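Local structure of small nuclear ribonucleoprotein homolog (Pyrobaculum aerophilum, 1M5Q) at the interface of chains A and B. The protein is an Sm-like archaeal protein that assembles into a 14-mer with an added C-terminal region and probably binds RNA. Coordinates in Å, arbitrary orientation; residue numbers count along the deposited sequence, not the author numbering. Chains: chain A/B, small nuclear ribonucleoprotein homolog.

The interface of chains A and B. Residues chain A 81-82, 85, 97-98, 114; chain B 91-92, 102.
B:Thr92 packs its methyl CG2 against A:Phe82 and A:Val114, with A:Ile97 CG2 more distant, in the tight part of the contact. B:Thr92 CG2 meets A:Val114 CG2 tip to tip at 3.6 Å and lies 3.7 Å from ring atom CD2 of A:Phe82. With chi1 at 42°, the methyl of B:Thr92 stands opposite its own carbonyl carbon, which turns it toward chain A. The phenyl ring is held from both faces within its own chain, by CG2 of A:Ile81 on one and CG2 of A:Ile97 on the other, each offset toward the rim. Next along the contact, the selenomethionine A:Met85, bent at chi2 and chi3, lies along the B:Glu91-B:Thr92 backbone, A:Met85 CG 3.8 Å from B:Thr92 CA.

Beside this packing, the extended B:Arg102 reaches over to the carbonyl of A:Ile81. B:Arg102 NH1 donates to A:Ile81 O at 2.9 Å. B:Arg102 NH2 reaches the same A:Ile81 O at 2.8 Å. The oxygen sits at the guanidinium edge, nearly in its plane, but both bonds are bent and NH2 comes from above the carbonyl plane. The guanidinium stands almost upright to the phenyl ring, 80° between planes, and the paired bonds should fix its rotation.

The looser, watery side is at the carboxylate of B:Glu91. It lies against A:Val114 CG2, and water carries polar links from it to chain A: OE1 through water 2 to A:Val114 N, OE2 through water 1 to A:Ile97 O.

Chain A contributes the end of helix 71-81 with the loop that follows, the end of strand 94-97 and the start of helix 113-125; chain B brings the loop after strand 86-89 and strand 101-104, so C-terminal regions of two subunits meet through unlike surfaces.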
ATOM      1  N   ILE A  81      -9.630 -20.384 -31.037  1.00 21.96           N
ATOM      2  CA  ILE A  81     -10.107 -21.224 -32.135  1.00 22.16           C
ATOM      3  C   ILE A  81      -9.178 -22.447 -32.343  1.00 23.68           C
ATOM      4  O   ILE A  81      -9.616 -23.530 -32.735  1.00 24.63           O
ATOM      5  CB  ILE A  81     -10.183 -20.364 -33.412  1.00 23.41           C
ATOM      6  CG1 ILE A  81     -11.115 -19.172 -33.172  1.00 23.44           C
ATOM      7  CG2 ILE A  81     -10.578 -21.197 -34.619  1.00 22.97           C
ATOM      8  CD1 ILE A  81     -12.519 -19.579 -32.806  1.00 24.81           C
ATOM      9  N   PHE A  82      -7.899 -22.296 -32.018  1.00 23.04           N
ATOM     10  CA  PHE A  82      -6.952 -23.390 -32.175  1.00 22.71           C
ATOM     11  C   PHE A  82      -6.205 -23.539 -30.878  1.00 22.37           C
ATOM     12  O   PHE A  82      -4.983 -23.383 -30.845  1.00 23.41           O
ATOM     13  CB  PHE A  82      -5.926 -23.078 -33.273  1.00 22.54           C
ATOM     14  CG  PHE A  82      -6.533 -22.743 -34.596  1.00 21.54           C
ATOM     15  CD1 PHE A  82      -6.663 -21.410 -34.992  1.00 20.77           C
ATOM     16  CD2 PHE A  82      -6.970 -23.745 -35.451  1.00 20.77           C
ATOM     17  CE1 PHE A  82      -7.214 -21.077 -36.221  1.00 20.96           C
ATOM     18  CE2 PHE A  82      -7.543 -23.426 -36.720  1.00 21.75           C
ATOM     19  CZ  PHE A  82      -7.656 -22.085 -37.095  1.00 21.71           C
HETATM   20  N   MSE A  85      -2.270 -24.603 -30.159  1.00 24.72           N
HETATM   21  CA  MSE A  85      -1.549 -24.627 -31.405  1.00 25.31           C
HETATM   22  C   MSE A  85      -1.068 -23.251 -31.885  1.00 25.95           C
HETATM   23  O   MSE A  85      -0.603 -23.131 -33.007  1.00 26.87           O
HETATM   24  CB  MSE A  85      -2.485 -25.199 -32.467  1.00 27.30           C
HETATM   25  CG  MSE A  85      -3.132 -26.512 -32.092  1.00 30.68           C
HETATM   26 SE   MSE A  85      -1.773 -27.836 -31.691  0.69 35.38          SE
HETATM   27  CE  MSE A  85      -0.742 -27.651 -33.174  1.00 27.31           C
ATOM     28  N   ILE A  97       0.188 -21.071 -36.563  1.00 21.88           N
ATOM     29  CA  ILE A  97      -0.921 -21.949 -36.160  1.00 23.05           C
ATOM     30  C   ILE A  97      -0.546 -23.341 -36.606  1.00 24.02           C
ATOM     31  O   ILE A  97      -0.512 -23.629 -37.788  1.00 24.30           O
ATOM     32  CB  ILE A  97      -2.267 -21.541 -36.838  1.00 21.76           C
ATOM     33  CG1 ILE A  97      -2.623 -20.071 -36.504  1.00 18.81           C
ATOM     34  CG2 ILE A  97      -3.386 -22.505 -36.363  1.00 19.73           C
ATOM     35  CD1 ILE A  97      -3.845 -19.550 -37.243  1.00 18.65           C
ATOM     36  N   GLY A  98      -0.272 -24.204 -35.650  1.00 27.64           N
ATOM     37  CA  GLY A  98       0.173 -25.546 -35.977  1.00 29.89           C
ATOM     38  C   GLY A  98       1.515 -25.305 -36.608  1.00 32.25           C
ATOM     39  O   GLY A  98       2.083 -24.213 -36.446  1.00 31.80           O
ATOM     40  N   VAL A 114      -7.146 -26.313 -41.622  1.00 30.61           N
ATOM     41  CA  VAL A 114      -6.573 -25.325 -40.706  1.00 27.48           C
ATOM     42  C   VAL A 114      -6.456 -23.937 -41.366  1.00 26.60           C
ATOM     43  O   VAL A 114      -6.872 -22.922 -40.797  1.00 26.23           O
ATOM     44  CB  VAL A 114      -5.201 -25.764 -40.204  1.00 25.71           C
ATOM     45  CG1 VAL A 114      -4.640 -24.695 -39.292  1.00 24.95           C
ATOM     46  CG2 VAL A 114      -5.302 -27.103 -39.462  1.00 26.80           C
TER
ATOM     47  N   GLU B  91      -3.171 -32.077 -37.295  1.00 32.04           N
ATOM     48  CA  GLU B  91      -2.536 -30.790 -37.511  1.00 31.59           C
ATOM     49  C   GLU B  91      -2.814 -29.800 -36.345  1.00 30.52           C
ATOM     50  O   GLU B  91      -1.900 -29.157 -35.860  1.00 30.22           O
ATOM     51  CB  GLU B  91      -3.020 -30.199 -38.852  1.00 30.62           C
ATOM     52  CG  GLU B  91      -1.983 -29.344 -39.539  1.00 31.12           C
ATOM     53  CD  GLU B  91      -2.504 -28.573 -40.749  1.00 31.54           C
ATOM     54  OE1 GLU B  91      -3.367 -29.100 -41.504  1.00 32.68           O
ATOM     55  OE2 GLU B  91      -2.018 -27.437 -40.950  1.00 29.50           O
ATOM     56  N   THR B  92      -4.066 -29.696 -35.890  1.00 29.41           N
ATOM     57  CA  THR B  92      -4.437 -28.770 -34.789  1.00 27.26           C
ATOM     58  C   THR B  92      -5.136 -29.456 -33.619  1.00 26.97           C
ATOM     59  O   THR B  92      -5.572 -28.788 -32.666  1.00 25.35           O
ATOM     60  CB  THR B  92      -5.370 -27.653 -35.302  1.00 26.07           C
ATOM     61  OG1 THR B  92      -6.340 -28.239 -36.195  1.00 25.91           O
ATOM     62  CG2 THR B  92      -4.559 -26.553 -36.011  1.00 22.78           C
ATOM     63  N   ARG B 102     -17.257 -28.156 -35.907  1.00 25.61           N
ATOM     64  CA  ARG B 102     -15.828 -28.267 -35.606  1.00 25.94           C
ATOM     65  C   ARG B 102     -15.700 -28.264 -34.103  1.00 23.96           C
ATOM     66  O   ARG B 102     -16.346 -27.498 -33.451  1.00 24.37           O
ATOM     67  CB  ARG B 102     -15.102 -27.058 -36.230  1.00 28.23           C
ATOM     68  CG  ARG B 102     -13.651 -26.880 -35.816  1.00 28.49           C
ATOM     69  CD  ARG B 102     -13.068 -25.649 -36.532  1.00 29.21           C
ATOM     70  NE  ARG B 102     -11.636 -25.575 -36.298  1.00 28.22           N
ATOM     71  CZ  ARG B 102     -11.080 -25.063 -35.196  1.00 30.13           C
ATOM     72  NH1 ARG B 102     -11.837 -24.562 -34.205  1.00 27.85           N
ATOM     73  NH2 ARG B 102      -9.747 -25.046 -35.084  1.00 29.85           N
TER
HETATM   74  O   HOH W   1      -0.297 -26.072 -39.328  1.00 24.37           O
HETATM   75  O   HOH W   2      -4.966 -27.614 -42.857  1.00 27.25           O